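Local coordinates for calcium-regulated actin-bundling protein (Dictyostelium discoideum, PDB 4X3N) that binds and bundles actin filaments under the control of calcium, and may help shape filopodia and pseudopodia as the cell moves, at residues Glu201-Lys204 with Ala205-Thr208; Ser243-Ala246 with Ala247-Ala251; Gly274-Trp277 with Trp278-Asp282. All blocks are in the same frame, centred on the assembly; numbering follows the deposited sequence.

Contact 1 of 3, residues Glu201-Lys204 with Ala205-Thr208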
loop_
_atom_site.group_PDB
_atom_site.type_symbol
_atom_site.label_atom_id
_atom_site.label_comp_id
_atom_site.label_asym_id
_atom_site.label_seq_id
_atom_site.Cartn_x
_atom_site.Cartn_y
_atom_site.Cartn_z
ATOM N N GLU A 201 25.898 -17.091 -2.994
ATOM C CA GLU A 201 24.724 -17.886 -3.354
ATOM C C GLU A 201 24.160 -17.465 -4.683
ATOM O O GLU A 201 23.607 -18.287 -5.398
ATOM C CB GLU A 201 23.640 -17.812 -2.298
ATOM C CG GLU A 201 24.098 -18.334 -0.977
ATOM C CD GLU A 201 24.066 -19.861 -0.819
ATOM O OE1 GLU A 201 23.890 -20.619 -1.770
ATOM O OE2 GLU A 201 24.278 -20.276 0.324
ATOM N N GLU A 202 24.333 -16.201 -5.097
ATOM C CA GLU A 202 23.772 -15.853 -6.444
ATOM C C GLU A 202 24.578 -16.483 -7.546
ATOM O O GLU A 202 24.044 -16.978 -8.556
ATOM C CB GLU A 202 23.642 -14.329 -6.632
ATOM C CG GLU A 202 22.322 -13.817 -6.035
ATOM C CD GLU A 202 22.234 -12.307 -5.938
ATOM O OE1 GLU A 202 23.272 -11.658 -6.221
ATOM O OE2 GLU A 202 21.139 -11.792 -5.571
ATOM N N GLU A 203 25.867 -16.457 -7.378
ATOM C CA GLU A 203 26.710 -17.110 -8.344
ATOM C C GLU A 203 26.514 -18.644 -8.389
ATOM O O GLU A 203 26.629 -19.238 -9.410
ATOM C CB GLU A 203 28.135 -16.857 -7.955
ATOM C CG GLU A 203 29.168 -17.660 -8.723
ATOM C CD GLU A 203 29.276 -17.219 -10.158
ATOM O OE1 GLU A 203 28.450 -16.405 -10.632
ATOM O OE2 GLU A 203 30.177 -17.731 -10.852
ATOM N N LYS A 204 26.380 -19.282 -7.244
ATOM C CA LYS A 204 26.049 -20.682 -7.195
ATOM C C LYS A 204 24.809 -20.940 -8.024
ATOM O O LYS A 204 24.806 -21.830 -8.864
ATOM C CB LYS A 204 25.775 -21.055 -5.761
ATOM C CG LYS A 204 26.349 -22.369 -5.385
ATOM C CD LYS A 204 25.855 -22.829 -4.023
ATOM C CE LYS A 204 27.056 -23.207 -3.221
ATOM N NZ LYS A 204 26.590 -23.671 -1.894
ATOM N N ALA A 205 23.758 -20.141 -7.805
ATOM C CA ALA A 205 22.506 -20.304 -8.508
ATOM C C ALA A 205 22.555 -19.941 -9.968
ATOM O O ALA A 205 21.811 -20.518 -10.778
ATOM C CB ALA A 205 21.389 -19.556 -7.836
ATOM N N ARG A 206 23.414 -18.994 -10.307
ATOM C CA ARG A 206 23.664 -18.684 -11.685
ATOM C C ARG A 206 24.200 -19.941 -12.346
ATOM O O ARG A 206 23.660 -20.402 -13.349
ATOM C CB ARG A 206 24.725 -17.577 -11.847
ATOM C CG ARG A 206 24.549 -16.737 -13.110
ATOM C CD ARG A 206 25.835 -16.482 -13.922
ATOM N NE ARG A 206 27.101 -16.691 -13.243
ATOM C CZ ARG A 206 28.212 -17.169 -13.815
ATOM N NH1 ARG A 206 28.270 -17.482 -15.078
ATOM N NH2 ARG A 206 29.298 -17.346 -13.116
ATOM N N LEU A 207 25.283 -20.460 -11.797
ATOM C CA LEU A 207 25.927 -21.635 -12.351
ATOM C C LEU A 207 25.014 -22.870 -12.390
ATOM O O LEU A 207 25.025 -23.632 -13.357
ATOM C CB LEU A 207 27.169 -21.974 -11.557
ATOM C CG LEU A 207 28.241 -20.906 -11.545
ATOM C CD1 LEU A 207 29.372 -21.355 -10.641
ATOM C CD2 LEU A 207 28.721 -20.581 -12.956
ATOM N N THR A 208 24.233 -23.061 -11.344
ATOM C CA THR A 208 23.297 -24.152 -11.294
ATOM C C THR A 208 22.403 -24.104 -12.494
ATOM O O THR A 208 22.243 -25.111 -13.157
ATOM C CB THR A 208 22.469 -24.118 -10.023
ATOM O OG1 THR A 208 23.350 -24.292 -8.927
ATOM C CG2 THR A 208 21.432 -25.238 -9.978
#
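Glu-203 and Arg-206 join through a salt bridge spaced i to i+3 along the long alpha-helix 181-211, in the C-terminal F-actin-bundling family region. The contact has a packed side, turned to helix 220-227, and a polar side nearer solvent. On the packed side Leu-207 is buried. Its CG rests 3.2 Å from the Glu-203 carbonyl O, and its side chain also touches Met-224 and Leu-225 of helix 220-227. Lys-204 and Thr-208 reach Leu-225 as well, so this face of the helix forms part of a helix-helix interface. Glu-201, also buried, turns instead to helix 273-290, where its OE2 is hydrogen-bonded to the hydroxyl of Tyr-290.

The other side is looser. Glu-203 sets off with CG anti to the backbone N (chi1 170°) and bends at chi2, which swings its carboxylate down the helix beside the arginine. The two side chains point the same way, their carboxylate and guanidinium planes turned 35° apart. Arg-206 presents one edge: NE lies 3.0 Å from OE1 of Glu-203, which it meets on the syn side though well out of the carboxylate plane. NH2 completes the salt bridge at OE2, at a separation so short that its exact length is doubtful. Leu-207 CD2 sits over one guanidinium face, toward its rim, linking the ion pair to the apolar side. Arg-206 is nevertheless exposed, and its NH1 also faces Glu-210 in a long, weak ion pair.

One turn after Lys-204, Thr-208 grips the backbone twice. The Lys-204 carbonyl O takes the Thr-208 N at 2.8 Å in the carbonyl plane, and the hydroxyl OG1 of Thr-208 donates to the same oxygen at 2.9 Å from above that plane.

Contact 2 of 3, residues Ser243-Ala246 with Ala247-Ala251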
loop_
_atom_site.group_PDB
_atom_site.type_symbol
_atom_site.label_atom_id
_atom_site.label_comp_id
_atom_site.label_asym_id
_atom_site.label_seq_id
_atom_site.Cartn_x
_atom_site.Cartn_y
_atom_site.Cartn_z
ATOM N N SER A 243 36.547 -10.843 9.472
ATOM C CA SER A 243 36.424 -9.464 9.866
ATOM C C SER A 243 35.328 -9.329 10.856
ATOM O O SER A 243 35.455 -8.544 11.791
ATOM C CB SER A 243 36.110 -8.547 8.729
ATOM O OG SER A 243 37.031 -8.858 7.724
ATOM N N ALA A 244 34.202 -9.977 10.567
ATOM C CA ALA A 244 33.020 -9.843 11.476
ATOM C C ALA A 244 33.409 -10.273 12.856
ATOM O O ALA A 244 33.059 -9.635 13.856
ATOM C CB ALA A 244 31.857 -10.700 11.016
ATOM N N GLU A 245 34.078 -11.419 12.903
ATOM C CA GLU A 245 34.434 -12.029 14.168
ATOM C C GLU A 245 35.336 -11.159 14.992
ATOM O O GLU A 245 35.166 -11.025 16.216
ATOM C CB GLU A 245 35.092 -13.407 13.949
ATOM C CG GLU A 245 35.512 -14.021 15.280
ATOM C CD GLU A 245 35.686 -15.545 15.243
ATOM O OE1 GLU A 245 35.503 -16.199 14.215
ATOM O OE2 GLU A 245 36.032 -16.119 16.265
ATOM N N ALA A 246 36.300 -10.537 14.328
ATOM C CA ALA A 246 37.201 -9.612 15.001
ATOM C C ALA A 246 36.447 -8.408 15.481
ATOM O O ALA A 246 36.697 -7.863 16.556
ATOM C CB ALA A 246 38.352 -9.178 14.079
ATOM N N ALA A 247 35.541 -7.922 14.684
ATOM C CA ALA A 247 34.854 -6.740 15.103
ATOM C C ALA A 247 33.911 -7.096 16.291
ATOM O O ALA A 247 33.779 -6.334 17.256
ATOM C CB ALA A 247 34.052 -6.185 13.954
ATOM N N VAL A 248 33.235 -8.223 16.191
ATOM C CA VAL A 248 32.315 -8.666 17.304
ATOM C C VAL A 248 33.087 -8.801 18.622
ATOM O O VAL A 248 32.685 -8.225 19.649
ATOM C CB VAL A 248 31.597 -9.961 16.925
ATOM C CG1 VAL A 248 30.966 -10.634 18.121
ATOM C CG2 VAL A 248 30.514 -9.621 15.902
ATOM N N ARG A 249 34.226 -9.500 18.565
ATOM C CA ARG A 249 35.163 -9.587 19.706
ATOM C C ARG A 249 35.532 -8.240 20.311
ATOM O O ARG A 249 35.384 -8.052 21.518
ATOM C CB ARG A 249 36.456 -10.308 19.303
ATOM C CG ARG A 249 36.282 -11.822 19.268
ATOM C CD ARG A 249 37.407 -12.611 19.961
ATOM N NE ARG A 249 38.510 -12.929 19.037
ATOM C CZ ARG A 249 38.467 -13.838 18.048
ATOM N NH1 ARG A 249 37.372 -14.543 17.825
ATOM N NH2 ARG A 249 39.532 -14.040 17.264
ATOM N N THR A 250 36.039 -7.304 19.507
ATOM C CA THR A 250 36.450 -6.057 20.132
ATOM C C THR A 250 35.271 -5.338 20.725
ATOM O O THR A 250 35.372 -4.807 21.831
ATOM C CB THR A 250 37.410 -5.095 19.323
ATOM O OG1 THR A 250 36.735 -3.925 18.883
ATOM C CG2 THR A 250 38.123 -5.739 18.213
ATOM N N ALA A 251 34.124 -5.346 20.059
ATOM C CA ALA A 251 32.891 -4.817 20.680
ATOM C C ALA A 251 32.507 -5.549 21.965
ATOM O O ALA A 251 32.136 -4.933 22.942
ATOM C CB ALA A 251 31.722 -4.914 19.714
#
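Glu-245 and Arg-249 form an i to i+4 salt bridge on alpha-helix 232-255, at the edge of a helical bundle. A chi1 of 178° points CG of Glu-245 away from the backbone N, and the chain stays extended beyond it. Arg-249 bends at chi2 and chi3, bringing its guanidinium back along the helix until NH1 stands 2.6 Å from OE2 of Glu-245. The groups meet almost at right angles, their planes 86° apart: the oxygen lies at the guanidinium edge, whereas NH1 arrives on the anti side of the carboxylate, 25° out of its plane. The other oxygen, OE1, is salt-bridged to Lys-287 of helix 273-290, and the carboxylate is therefore shared between two cations. A glutamine here would probably weaken both pairings, leaving the charges of Arg-249 and Lys-287 without their common mate.

Ala-246 and Ala-247 fill the neighbouring positions with no more than methyl groups. The CB of Ala-247 lies 3.5 Å from the Ser-243 carbonyl O and also packs on Ala-186 of helix 181-211. One turn after Ala-246, the Thr-250 N donates to the Ala-246 carbonyl O at 3.1 Å.

Contact 3 of 3, residues Gly274-Trp277 with Trp278-Asp282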
loop_
_atom_site.group_PDB
_atom_site.type_symbol
_atom_site.label_atom_id
_atom_site.label_comp_id
_atom_site.label_asym_id
_atom_site.label_seq_id
_atom_site.Cartn_x
_atom_site.Cartn_y
_atom_site.Cartn_z
ATOM N N GLY A 274 22.185 -6.734 24.933
ATOM C CA GLY A 274 21.377 -7.418 23.924
ATOM C C GLY A 274 22.135 -7.393 22.579
ATOM O O GLY A 274 22.144 -8.361 21.816
ATOM N N ALA A 275 22.736 -6.259 22.287
ATOM C CA ALA A 275 23.444 -6.118 21.021
ATOM C C ALA A 275 24.599 -7.054 21.004
ATOM O O ALA A 275 24.865 -7.660 19.994
ATOM C CB ALA A 275 23.928 -4.703 20.849
ATOM N N ILE A 276 25.246 -7.232 22.167
ATOM C CA ILE A 276 26.393 -8.118 22.267
ATOM C C ILE A 276 25.921 -9.515 22.084
ATOM O O ILE A 276 26.444 -10.229 21.254
ATOM C CB ILE A 276 27.217 -7.907 23.574
ATOM C CG1 ILE A 276 27.835 -6.510 23.655
ATOM C CG2 ILE A 276 28.270 -8.990 23.706
ATOM C CD1 ILE A 276 28.672 -6.109 22.454
ATOM N N TRP A 277 24.858 -9.915 22.781
ATOM C CA TRP A 277 24.339 -11.266 22.613
ATOM C C TRP A 277 23.917 -11.534 21.132
ATOM O O TRP A 277 24.175 -12.598 20.568
ATOM C CB TRP A 277 23.135 -11.490 23.567
ATOM C CG TRP A 277 22.530 -12.900 23.467
ATOM C CD1 TRP A 277 22.814 -13.991 24.277
ATOM C CD2 TRP A 277 21.566 -13.365 22.518
ATOM N NE1 TRP A 277 22.078 -15.080 23.884
ATOM C CE2 TRP A 277 21.323 -14.735 22.797
ATOM C CE3 TRP A 277 20.902 -12.771 21.440
ATOM C CZ2 TRP A 277 20.445 -15.510 22.030
ATOM C CZ3 TRP A 277 20.020 -13.533 20.692
ATOM C CH2 TRP A 277 19.801 -14.896 20.993
ATOM N N TRP A 278 23.239 -10.567 20.504
ATOM C CA TRP A 278 22.665 -10.815 19.157
ATOM C C TRP A 278 23.773 -11.010 18.151
ATOM O O TRP A 278 23.763 -11.917 17.338
ATOM C CB TRP A 278 21.810 -9.611 18.731
ATOM C CG TRP A 278 21.030 -9.843 17.488
ATOM C CD1 TRP A 278 21.461 -9.642 16.177
ATOM C CD2 TRP A 278 19.683 -10.301 17.389
ATOM N NE1 TRP A 278 20.465 -9.902 15.326
ATOM C CE2 TRP A 278 19.358 -10.324 16.026
ATOM C CE3 TRP A 278 18.699 -10.663 18.321
ATOM C CZ2 TRP A 278 18.100 -10.746 15.567
ATOM C CZ3 TRP A 278 17.442 -11.067 17.858
ATOM C CH2 TRP A 278 17.150 -11.081 16.515
ATOM N N MET A 279 24.748 -10.129 18.223
ATOM C CA MET A 279 25.845 -10.205 17.262
ATOM C C MET A 279 26.629 -11.480 17.389
ATOM O O MET A 279 26.989 -12.087 16.410
ATOM C CB MET A 279 26.760 -8.991 17.433
ATOM C CG MET A 279 26.132 -7.739 16.866
ATOM S SD MET A 279 27.284 -6.356 16.769
ATOM C CE MET A 279 28.049 -6.387 18.433
ATOM N N ASN A 280 26.863 -11.929 18.611
ATOM C CA ASN A 280 27.521 -13.252 18.824
ATOM C C ASN A 280 26.685 -14.372 18.346
ATOM O O ASN A 280 27.151 -15.249 17.663
ATOM C CB ASN A 280 27.940 -13.425 20.288
ATOM C CG ASN A 280 29.255 -12.677 20.614
ATOM O OD1 ASN A 280 30.319 -13.191 20.377
ATOM N ND2 ASN A 280 29.167 -11.468 21.117
ATOM N N ARG A 281 25.412 -14.374 18.699
ATOM C CA ARG A 281 24.523 -15.372 18.123
ATOM C C ARG A 281 24.529 -15.460 16.606
ATOM O O ARG A 281 24.498 -16.548 15.998
ATOM C CB ARG A 281 23.091 -15.071 18.578
ATOM C CG ARG A 281 22.099 -16.145 18.224
ATOM C CD ARG A 281 22.419 -17.426 18.986
ATOM N NE ARG A 281 21.446 -18.454 18.670
ATOM C CZ ARG A 281 21.426 -19.165 17.535
ATOM N NH1 ARG A 281 22.339 -18.971 16.596
ATOM N NH2 ARG A 281 20.457 -20.080 17.333
ATOM N N ASP A 282 24.526 -14.297 15.988
ATOM C CA ASP A 282 24.399 -14.205 14.539
ATOM C C ASP A 282 25.696 -14.670 13.865
ATOM O O ASP A 282 25.689 -15.471 12.922
ATOM C CB ASP A 282 24.064 -12.769 14.235
ATOM C CG ASP A 282 23.581 -12.580 12.845
ATOM O OD1 ASP A 282 22.604 -13.269 12.504
ATOM O OD2 ASP A 282 24.133 -11.721 12.128
#
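Trp-277 and Arg-281, one turn apart on alpha-helix 273-290, pack side by side, the aliphatic part of the arginine laid along the indole. The CB of Arg-281 lies 3.4 Å from the Trp-277 carbonyl O and at the same time over one face of the indole, 4.1 Å from the centroid of the six-membered ring and 13° off the ring normal, a CH-pi contact. CG comes next, 3.8 Å from Trp-277 CH2, and CD meets CZ2 of the same ring at 4.1 Å. The bend at chi2 (66°) keeps the chain against the ring as it runs outward. Beyond CD the polar end turns to outside partners: NE forms a salt bridge with Glu-62 of helix 61-79, and NH1 another with Glu-285.

The two indoles also belong to an aromatic cluster. Trp-278 CE3 stands at the edge of the Trp-277 ring, 4.0 Å from its CZ3. Trp-278 itself is buried, edge-to-face with both Tyr-65 and Trp-69, while Trp-277 also meets Trp-54, their planes at about 50°.

Elsewhere on the turn, Asn-280 folds its amide back on its own helix. ND2 donates to the Ile-276 carbonyl O at 3.0 Å, and the backbone N of Asn-280 reaches that oxygen from the opposite face of its plane. ND2 is also hydrogen-bonded to Ser-252 of helix 232-255, and this ties the two helices together. Deeper in, Ile-276 CD1 and Met-279 CE touch, and the methionine packs on Ala-186 and Leu-190 of helix 181-211.

The chemistry is thus divided along the arginine: its methylenes are held by dispersion and CH-pi contact with the indole, and its guanidinium by carboxylates. That division is likely to limit the freedom of the cation and to hold it between Glu-62 and Glu-285.

From the N terminus, the helices that precede residue 181 come first, among them 42-57 and 61-79, against which contact 3 later packs. Contact 1 then falls on helix 181-211, contact 2 on helix 232-255 and contact 3 on helix 273-290. Each lies within one continuous helix, so none closes a loop, and they follow in series without nesting or crossing. Contacts 2 and 3 touch, their centres about 11 Å apart, where Val-248 meets Asn-280 and Met-279, and both pack on helix 181-211. Contact 1 stands away from them, its centre about 29 Å from that of contact 2, toward helix 220-227.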